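Local coordinates for nitroreductase (Bacteroides fragilis NCTC 9343, PDB 3EK3), which binds FMN and, judging from its family, probably acts as an NAD(P)H-dependent oxidoreductase on nitrogen-containing compounds, at residues R14-A19 against A130-N135; N31-A36 against E118-A123. All coordinates share one frame; numbering follows the deposited sequence.

How the contacts relate
Contact 1 (14-19 against 130-135) is partly buried and faces the cofactor; contact 2 (31-36 against 118-123) is wholly buried between two helices. Their chemistry differs accordingly: contact 1 relies on one backbone bond, bridging waters and arginines turned to FMN, whereas contact 2 is almost all methyl and methylene packing with one amide bond. Helix 109-126, which carries 118-123, runs on in the chain to strand 130-134, and Phe-121 connects the two contacts, its ring lying against Ser-131 and Trp-133 and its CB against CD of Arg-14 at 3.5 Å. Both contacts also touch the second subunit.

Contact 1: residues R14-A19 against A130-N135; sequences RRSVRA and ASCWIN. With FMN (flavin mononucleotide), chain B.
Val-17 and Ser-131 tie the loop after helix 6-13 to strand 130-134: Val-17 N gives a nearly straight hydrogen bond (172°) to Ser-131 O, 2.9 Å. Apolar packing flanks it: CB of Ala-130, pointing toward the loop, rests against the isopropyl group of Val-17, with CB and both methyl carbons about equally near. CB of Cys-132 makes a close van der Waals contact with Val-17 O, 3.3 Å. Three waters fill in the polar edges: one joins Arg-14 NH1, Arg-15 O and Ser-131 OG, a second links Arg-15 O to Ser-131 N, and a third donates to Ser-16 OG while accepting from Trp-133 N.

The loop's polar groups turn to FMN. O3P of the phosphate takes bonds from both terminal nitrogens of Arg-14 and from Ser-16 OG (2.7 Å); O2P takes Ser-16 N and, at 2.8 Å, Arg-15 NE. Arg-18, extended from CG to NE, sends NE to FMN O2 at 2.7 Å and NH2 in a longer, straight bond (177°) to N1, which would favour negative charge on that side of a reduced flavin.

At the dimethylbenzene end of the isoalloxazine, one face of the Trp-133 indole lies against C6 and C7, its NE1 bonded to Asn-135 OD1, while Asn-135 N donates to FMN O4 at 2.8 Å. Tyr-92, Gln-136 and Lys-179 add further hydrogen bonds to FMN, making this the FMN site of the nitroreductase fold.

Contact 2: residues N31-A36 against E118-A123; sequences NAILEA and ENMFLA
Selenomethionine Met-120 reaches from helix 109-126 across to helix 27-38. Its CB packs on CG2 of Ile-33 at 3.8 Å. CG, anti to its own carbonyl carbon (chi1 -73°), comes within 3.4 Å of Ile-33 O. Beyond CG the chain is extended through SE, which brings the terminal CE to CD2 of Leu-34 at 4.1 Å. The Met-120 and Ile-33 side chains cross at about a right angle, whereas Met-120 and Leu-34 touch tip to tip. The other branch of Ile-33, CG1, faces CB of Ala-123, which also lies against Ile-33 CA.

At Ala-36 the small residues meet directly: its CB touches CB of Ala-123 at 3.6 Å, and the short segment axes approach to 7.9 Å, with their directions 148° apart. One polar bond accompanies this packing. Asn-119 ND2 donates to Ala-36 O at 3.0 Å, coming from above the carbonyl plane with a bend at the hydrogen (150°), while Asn-119 CB also rests near that oxygen.

The helix pair lies against the sheet. Met-120 packs on Phe-51 of strand 50-54 and Val-165 of strand 160-168; Leu-34 touches Ala-53, and Ile-33 reaches Leu-167. On the dimer side, Asn-119 packs on Leu-122 of the second subunit and Ala-123 on its Leu-8, so helix 109-126 lies between helix 27-38, the sheet and the partner chain.

Contact 1: residues R14-A19 against A130-N135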
ATOM      1  N   ARG A  14       3.875  -6.328  12.945  1.00 12.03           N
ATOM      2  CA  ARG A  14       3.914  -4.892  12.626  1.00 11.56           C
ATOM      3  C   ARG A  14       2.787  -4.145  13.310  1.00 13.07           C
ATOM      4  O   ARG A  14       1.606  -4.464  13.116  1.00 14.29           O
ATOM      5  CB  ARG A  14       3.845  -4.657  11.120  1.00 11.33           C
ATOM      6  CG  ARG A  14       3.962  -3.194  10.704  1.00 10.06           C
ATOM      7  CD  ARG A  14       3.025  -2.809   9.575  1.00  8.93           C
ATOM      8  NE  ARG A  14       1.658  -3.235   9.827  1.00  9.38           N
ATOM      9  CZ  ARG A  14       0.806  -2.608  10.635  1.00  9.43           C
ATOM     10  NH1 ARG A  14       1.149  -1.504  11.261  1.00 10.39           N
ATOM     11  NH2 ARG A  14      -0.385  -3.125  10.834  1.00 10.27           N
ATOM     12  N   ARG A  15       3.148  -3.112  14.066  1.00 11.99           N
ATOM     13  CA  ARG A  15       2.158  -2.298  14.765  1.00 12.66           C
ATOM     14  C   ARG A  15       2.451  -0.819  14.576  1.00 11.27           C
ATOM     15  O   ARG A  15       3.584  -0.413  14.279  1.00 12.25           O
ATOM     16  CB  ARG A  15       2.115  -2.633  16.268  1.00 13.90           C
ATOM     17  CG  ARG A  15       1.695  -4.076  16.625  1.00 10.00           C
ATOM     18  CD  ARG A  15       0.306  -4.443  16.146  1.00 13.64           C
ATOM     19  NE  ARG A  15      -0.729  -3.596  16.734  1.00  8.17           N
ATOM     20  CZ  ARG A  15      -1.162  -3.673  17.990  1.00  8.20           C
ATOM     21  NH1 ARG A  15      -0.649  -4.584  18.826  1.00 11.25           N
ATOM     22  NH2 ARG A  15      -2.112  -2.836  18.425  1.00 14.12           N
ATOM     23  N   SER A  16       1.418  -0.008  14.774  1.00 10.83           N
ATOM     24  CA  SER A  16       1.584   1.421  14.804  1.00 11.35           C
ATOM     25  C   SER A  16       1.996   1.887  16.195  1.00 10.55           C
ATOM     26  O   SER A  16       1.236   1.776  17.165  1.00 10.69           O
ATOM     27  CB  SER A  16       0.280   2.076  14.405  1.00 10.24           C
ATOM     28  OG  SER A  16      -0.030   1.826  13.037  1.00 11.52           O
ATOM     29  N   VAL A  17       3.208   2.434  16.287  1.00 10.05           N
ATOM     30  CA  VAL A  17       3.780   2.856  17.562  1.00 12.46           C
ATOM     31  C   VAL A  17       3.795   4.384  17.636  1.00 13.34           C
ATOM     32  O   VAL A  17       4.160   5.050  16.674  1.00 11.85           O
ATOM     33  CB  VAL A  17       5.214   2.302  17.721  1.00 12.41           C
ATOM     34  CG1 VAL A  17       5.961   2.963  18.909  1.00 11.58           C
ATOM     35  CG2 VAL A  17       5.183   0.777  17.893  1.00 12.82           C
ATOM     36  N   ARG A  18       3.397   4.923  18.791  1.00 10.42           N
ATOM     37  CA  ARG A  18       3.170   6.367  18.952  1.00 12.91           C
ATOM     38  C   ARG A  18       3.880   6.936  20.167  1.00 10.82           C
ATOM     39  O   ARG A  18       3.513   7.980  20.679  1.00 11.92           O
ATOM     40  CB  ARG A  18       1.673   6.625  19.031  1.00 11.91           C
ATOM     41  CG  ARG A  18       0.906   6.028  17.841  1.00 10.72           C
ATOM     42  CD  ARG A  18      -0.528   6.443  17.823  1.00 15.90           C
ATOM     43  NE  ARG A  18      -1.171   5.980  16.595  1.00 14.43           N
ATOM     44  CZ  ARG A  18      -1.883   4.872  16.467  1.00 16.03           C
ATOM     45  NH1 ARG A  18      -2.067   4.071  17.487  1.00 16.90           N
ATOM     46  NH2 ARG A  18      -2.403   4.561  15.286  1.00 14.32           N
ATOM     47  N   ALA A  19       4.911   6.230  20.627  1.00 11.48           N
ATOM     48  CA  ALA A  19       5.789   6.713  21.681  1.00 14.94           C
ATOM     49  C   ALA A  19       7.168   6.197  21.360  1.00 12.19           C
ATOM     50  O   ALA A  19       7.335   5.007  21.196  1.00 11.94           O
ATOM     51  CB  ALA A  19       5.344   6.218  23.036  1.00 14.32           C
ATOM     52  N   ALA A 130      10.485   0.568  15.382  1.00 12.08           N
ATOM     53  CA  ALA A 130       9.064   0.910  15.417  1.00 12.89           C
ATOM     54  C   ALA A 130       8.749   1.886  14.312  1.00 10.67           C
ATOM     55  O   ALA A 130       9.613   2.648  13.866  1.00 10.41           O
ATOM     56  CB  ALA A 130       8.681   1.543  16.786  1.00  9.48           C
ATOM     57  N   SER A 131       7.478   1.894  13.921  1.00 10.25           N
ATOM     58  CA  SER A 131       7.001   2.788  12.869  1.00 11.22           C
ATOM     59  C   SER A 131       5.541   3.127  13.054  1.00 12.69           C
ATOM     60  O   SER A 131       4.837   2.527  13.877  1.00 12.04           O
ATOM     61  CB  SER A 131       7.225   2.145  11.500  1.00 12.21           C
ATOM     62  OG  SER A 131       6.455   0.945  11.375  1.00 12.80           O
ATOM     63  N   CYS A 132       5.116   4.152  12.335  1.00 10.58           N
ATOM     64  CA  CYS A 132       3.706   4.549  12.248  1.00 12.26           C
ATOM     65  C   CYS A 132       3.441   5.354  10.990  1.00 13.80           C
ATOM     66  O   CYS A 132       4.277   6.170  10.603  1.00 13.15           O
ATOM     67  CB  CYS A 132       3.333   5.395  13.474  1.00 11.88           C
ATOM     68  SG  CYS A 132       1.570   5.654  13.803  1.00 10.77           S
ATOM     69  N   TRP A 133       2.261   5.163  10.386  1.00 11.34           N
ATOM     70  CA  TRP A 133       1.768   6.025   9.325  1.00 11.55           C
ATOM     71  C   TRP A 133       1.441   7.363   9.951  1.00  9.96           C
ATOM     72  O   TRP A 133       0.671   7.431  10.893  1.00  9.90           O
ATOM     73  CB  TRP A 133       0.481   5.450   8.695  1.00 12.29           C
ATOM     74  CG  TRP A 133       0.070   6.132   7.442  1.00 10.96           C
ATOM     75  CD1 TRP A 133      -0.370   7.413   7.305  1.00 12.81           C
ATOM     76  CD2 TRP A 133       0.014   5.548   6.133  1.00  9.95           C
ATOM     77  NE1 TRP A 133      -0.659   7.673   5.997  1.00 10.50           N
ATOM     78  CE2 TRP A 133      -0.449   6.542   5.248  1.00  8.93           C
ATOM     79  CE3 TRP A 133       0.295   4.273   5.632  1.00 11.33           C
ATOM     80  CZ2 TRP A 133      -0.590   6.310   3.887  1.00 11.46           C
ATOM     81  CZ3 TRP A 133       0.146   4.034   4.292  1.00 11.43           C
ATOM     82  CH2 TRP A 133      -0.322   5.047   3.425  1.00 10.66           C
ATOM     83  N   ILE A 134       2.003   8.426   9.396  1.00 10.82           N
ATOM     84  CA  ILE A 134       1.667   9.792   9.752  1.00  8.88           C
ATOM     85  C   ILE A 134       0.995  10.437   8.530  1.00  9.65           C
ATOM     86  O   ILE A 134       1.646  10.614   7.498  1.00 11.38           O
ATOM     87  CB  ILE A 134       2.951  10.556  10.180  1.00  9.27           C
ATOM     88  CG1 ILE A 134       3.764   9.705  11.204  1.00 10.79           C
ATOM     89  CG2 ILE A 134       2.601  11.918  10.702  1.00 10.32           C
ATOM     90  CD1 ILE A 134       2.973   9.367  12.501  1.00 11.93           C
ATOM     91  N   ASN A 135      -0.308  10.738   8.655  1.00 10.66           N
ATOM     92  CA  ASN A 135      -1.141  11.183   7.515  1.00 10.43           C
ATOM     93  C   ASN A 135      -1.349  12.678   7.402  1.00 10.58           C
ATOM     94  O   ASN A 135      -2.020  13.119   6.489  1.00 10.09           O
ATOM     95  CB  ASN A 135      -2.498  10.481   7.581  1.00 11.47           C
ATOM     96  CG  ASN A 135      -3.096  10.191   6.200  1.00  9.74           C
ATOM     97  OD1 ASN A 135      -2.373   9.885   5.249  1.00 13.81           O
ATOM     98  ND2 ASN A 135      -4.412  10.231   6.118  1.00 17.11           N
TER
HETATM   99  N1  FMN B 200      -1.832   6.478  12.754  1.00 14.89           N
HETATM  100  C2  FMN B 200      -1.544   7.689  13.342  1.00 14.60           C
HETATM  101  O2  FMN B 200      -1.172   7.740  14.518  1.00 17.51           O
HETATM  102  N3  FMN B 200      -1.695   8.877  12.661  1.00 17.75           N
HETATM  103  C4  FMN B 200      -2.141   8.865  11.384  1.00 18.47           C
HETATM  104  O4  FMN B 200      -2.050   9.927  10.745  1.00 13.78           O
HETATM  105  C4A FMN B 200      -2.419   7.635  10.773  1.00 15.66           C
HETATM  106  N5  FMN B 200      -2.851   7.603   9.472  1.00 16.92           N
HETATM  107  C5A FMN B 200      -3.105   6.410   8.824  1.00 13.06           C
HETATM  108  C6  FMN B 200      -3.505   6.424   7.488  1.00 14.54           C
HETATM  109  C7  FMN B 200      -3.731   5.235   6.799  1.00 15.44           C
HETATM  110  C7M FMN B 200      -3.965   5.239   5.288  1.00 14.23           C
HETATM  111  C8  FMN B 200      -3.513   4.020   7.462  1.00 18.56           C
HETATM  112  C8M FMN B 200      -3.292   2.772   6.641  1.00 15.19           C
HETATM  113  C9  FMN B 200      -3.108   4.013   8.800  1.00 14.46           C
HETATM  114  C9A FMN B 200      -2.894   5.199   9.495  1.00 13.84           C
HETATM  115  N10 FMN B 200      -2.502   5.224  10.845  1.00 12.98           N
HETATM  116  C10 FMN B 200      -2.226   6.426  11.454  1.00 12.90           C
HETATM  117  C1' FMN B 200      -2.254   3.944  11.605  1.00 15.41           C
HETATM  118  C2' FMN B 200      -3.583   3.252  11.933  1.00 12.86           C
HETATM  119  O2' FMN B 200      -4.239   3.934  12.988  1.00 15.19           O
HETATM  120  C3' FMN B 200      -3.264   1.836  12.380  1.00 12.56           C
HETATM  121  O3' FMN B 200      -2.794   1.124  11.256  1.00 13.29           O
HETATM  122  C4' FMN B 200      -4.500   1.094  12.924  1.00 13.72           C
HETATM  123  O4' FMN B 200      -4.926   1.674  14.150  1.00 15.46           O
HETATM  124  C5' FMN B 200      -4.194  -0.386  13.143  1.00 17.28           C
HETATM  125  O5' FMN B 200      -3.176  -0.537  14.123  1.00 16.62           O
HETATM  126  P   FMN B 200      -1.797  -1.334  13.822  1.00 16.01           P
HETATM  127  O1P FMN B 200      -2.154  -2.646  13.239  1.00 16.69           O
HETATM  128  O2P FMN B 200      -0.971  -1.367  15.121  1.00 16.94           O
HETATM  129  O3P FMN B 200      -1.056  -0.605  12.729  1.00 16.75           O
HETATM  130  O   HOH W   1       3.499   0.365  11.391  1.00 17.28           O
HETATM  131  O   HOH W   2       6.171  -0.776  14.827  1.00 23.42           O
HETATM  132  O   HOH W   3       1.262   2.486  10.780  1.00 16.50           O

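Contact 2: residues N31-A36 against E118-A123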
ATOM      1  N   ASN A  31      18.898   3.069   5.552  1.00 14.32           N
ATOM      2  CA  ASN A  31      19.088   2.748   4.125  1.00 15.90           C
ATOM      3  C   ASN A  31      18.345   1.476   3.680  1.00 15.46           C
ATOM      4  O   ASN A  31      17.747   1.442   2.613  1.00 14.27           O
ATOM      5  CB  ASN A  31      20.561   2.604   3.782  1.00 16.67           C
ATOM      6  CG  ASN A  31      21.294   3.934   3.788  1.00 21.29           C
ATOM      7  OD1 ASN A  31      20.731   4.967   3.432  1.00 19.81           O
ATOM      8  ND2 ASN A  31      22.577   3.896   4.136  1.00 23.00           N
ATOM      9  N   ALA A  32      18.366   0.462   4.525  1.00 13.78           N
ATOM     10  CA  ALA A  32      17.667  -0.808   4.250  1.00 14.43           C
ATOM     11  C   ALA A  32      16.169  -0.596   4.171  1.00 12.26           C
ATOM     12  O   ALA A  32      15.490  -1.196   3.321  1.00 13.62           O
ATOM     13  CB  ALA A  32      17.971  -1.830   5.331  1.00 12.20           C
ATOM     14  N   ILE A  33      15.646   0.235   5.069  1.00 11.77           N
ATOM     15  CA  ILE A  33      14.206   0.543   5.095  1.00 11.41           C
ATOM     16  C   ILE A  33      13.798   1.350   3.851  1.00 13.42           C
ATOM     17  O   ILE A  33      12.798   1.052   3.208  1.00 10.66           O
ATOM     18  CB  ILE A  33      13.847   1.333   6.381  1.00 12.35           C
ATOM     19  CG1 ILE A  33      13.942   0.427   7.612  1.00 13.63           C
ATOM     20  CG2 ILE A  33      12.468   1.935   6.307  1.00 13.57           C
ATOM     21  CD1 ILE A  33      13.966   1.191   8.958  1.00 10.80           C
ATOM     22  N   LEU A  34      14.599   2.347   3.485  1.00 12.21           N
ATOM     23  CA  LEU A  34      14.280   3.128   2.310  1.00 10.65           C
ATOM     24  C   LEU A  34      14.379   2.305   1.040  1.00 11.23           C
ATOM     25  O   LEU A  34      13.582   2.483   0.125  1.00 13.41           O
ATOM     26  CB  LEU A  34      15.170   4.356   2.203  1.00 11.60           C
ATOM     27  CG  LEU A  34      14.959   5.374   3.313  1.00 10.05           C
ATOM     28  CD1 LEU A  34      16.199   6.326   3.340  1.00  8.93           C
ATOM     29  CD2 LEU A  34      13.629   6.166   3.138  1.00 11.53           C
ATOM     30  N   GLU A  35      15.364   1.420   0.984  1.00 10.26           N
ATOM     31  CA  GLU A  35      15.532   0.553  -0.170  1.00 10.95           C
ATOM     32  C   GLU A  35      14.300  -0.350  -0.297  1.00 11.14           C
ATOM     33  O   GLU A  35      13.839  -0.639  -1.388  1.00 12.74           O
ATOM     34  CB  GLU A  35      16.789  -0.289  -0.029  1.00 14.26           C
ATOM     35  CG  GLU A  35      17.005  -1.301  -1.179  1.00 12.64           C
ATOM     36  CD  GLU A  35      18.253  -2.135  -0.982  1.00 15.04           C
ATOM     37  OE1 GLU A  35      18.453  -2.694   0.111  1.00 20.81           O
ATOM     38  OE2 GLU A  35      19.045  -2.237  -1.924  1.00 21.12           O
ATOM     39  N   ALA A  36      13.773  -0.787   0.835  1.00 10.68           N
ATOM     40  CA  ALA A  36      12.603  -1.671   0.830  1.00 12.05           C
ATOM     41  C   ALA A  36      11.414  -0.943   0.197  1.00 12.53           C
ATOM     42  O   ALA A  36      10.734  -1.534  -0.629  1.00 12.04           O
ATOM     43  CB  ALA A  36      12.270  -2.184   2.240  1.00 10.59           C
ATOM     44  N   GLU A 118       4.168   0.403   3.147  1.00 10.80           N
ATOM     45  CA  GLU A 118       4.006  -0.899   3.783  1.00 10.13           C
ATOM     46  C   GLU A 118       5.318  -1.673   3.796  1.00 12.10           C
ATOM     47  O   GLU A 118       5.656  -2.235   4.829  1.00 10.73           O
ATOM     48  CB  GLU A 118       2.861  -1.689   3.160  1.00 11.93           C
ATOM     49  CG  GLU A 118       2.456  -2.998   3.847  1.00 10.89           C
ATOM     50  CD  GLU A 118       1.995  -2.829   5.289  1.00 15.50           C
ATOM     51  OE1 GLU A 118       1.721  -1.707   5.675  1.00 11.65           O
ATOM     52  OE2 GLU A 118       1.927  -3.818   6.073  1.00 12.09           O
ATOM     53  N   ASN A 119       6.063  -1.666   2.699  1.00 13.43           N
ATOM     54  CA  ASN A 119       7.410  -2.275   2.701  1.00 12.05           C
ATOM     55  C   ASN A 119       8.321  -1.716   3.806  1.00 11.19           C
ATOM     56  O   ASN A 119       9.027  -2.449   4.486  1.00 11.34           O
ATOM     57  CB  ASN A 119       8.079  -2.095   1.317  1.00 14.32           C
ATOM     58  CG  ASN A 119       7.595  -3.104   0.308  1.00 13.41           C
ATOM     59  OD1 ASN A 119       6.703  -3.918   0.604  1.00 11.26           O
ATOM     60  ND2 ASN A 119       8.194  -3.077  -0.897  1.00 10.05           N
HETATM   61  N   MSE A 120       8.324  -0.402   3.941  1.00 12.85           N
HETATM   62  CA  MSE A 120       9.143   0.287   4.926  1.00 11.23           C
HETATM   63  C   MSE A 120       8.773  -0.125   6.349  1.00 10.84           C
HETATM   64  O   MSE A 120       9.664  -0.432   7.154  1.00 10.64           O
HETATM   65  CB  MSE A 120       8.981   1.799   4.753  1.00 11.65           C
HETATM   66  CG  MSE A 120       9.672   2.321   3.542  1.00 13.40           C
HETATM   67 SE   MSE A 120       9.768   4.293   3.631  0.75 12.26          SE
HETATM   68  CE  MSE A 120      10.135   4.618   1.754  1.00 17.96           C
ATOM     69  N   PHE A 121       7.468  -0.190   6.642  1.00 11.07           N
ATOM     70  CA  PHE A 121       6.976  -0.667   7.957  1.00 10.81           C
ATOM     71  C   PHE A 121       7.511  -2.059   8.267  1.00  9.41           C
ATOM     72  O   PHE A 121       8.001  -2.350   9.362  1.00 12.64           O
ATOM     73  CB  PHE A 121       5.459  -0.761   8.030  1.00 10.33           C
ATOM     74  CG  PHE A 121       4.711   0.577   7.979  1.00  9.70           C
ATOM     75  CD1 PHE A 121       5.268   1.792   8.438  1.00  7.38           C
ATOM     76  CD2 PHE A 121       3.391   0.582   7.554  1.00  9.95           C
ATOM     77  CE1 PHE A 121       4.508   2.990   8.391  1.00 14.22           C
ATOM     78  CE2 PHE A 121       2.622   1.760   7.525  1.00 12.14           C
ATOM     79  CZ  PHE A 121       3.198   2.966   7.948  1.00 13.42           C
ATOM     80  N   LEU A 122       7.377  -2.937   7.269  1.00 10.95           N
ATOM     81  CA  LEU A 122       7.794  -4.325   7.428  1.00  8.78           C
ATOM     82  C   LEU A 122       9.312  -4.467   7.539  1.00  9.83           C
ATOM     83  O   LEU A 122       9.829  -5.191   8.396  1.00  9.46           O
ATOM     84  CB  LEU A 122       7.218  -5.161   6.282  1.00 11.15           C
ATOM     85  CG  LEU A 122       5.688  -5.274   6.265  1.00 11.11           C
ATOM     86  CD1 LEU A 122       5.177  -6.037   5.004  1.00  9.22           C
ATOM     87  CD2 LEU A 122       5.116  -5.907   7.546  1.00  9.14           C
ATOM     88  N   ALA A 123      10.028  -3.734   6.699  1.00 11.80           N
ATOM     89  CA  ALA A 123      11.474  -3.643   6.804  1.00  9.70           C
ATOM     90  C   ALA A 123      11.860  -3.170   8.226  1.00 13.11           C
ATOM     91  O   ALA A 123      12.736  -3.742   8.862  1.00 12.27           O
ATOM     92  CB  ALA A 123      12.001  -2.693   5.747  1.00  9.37           C
TER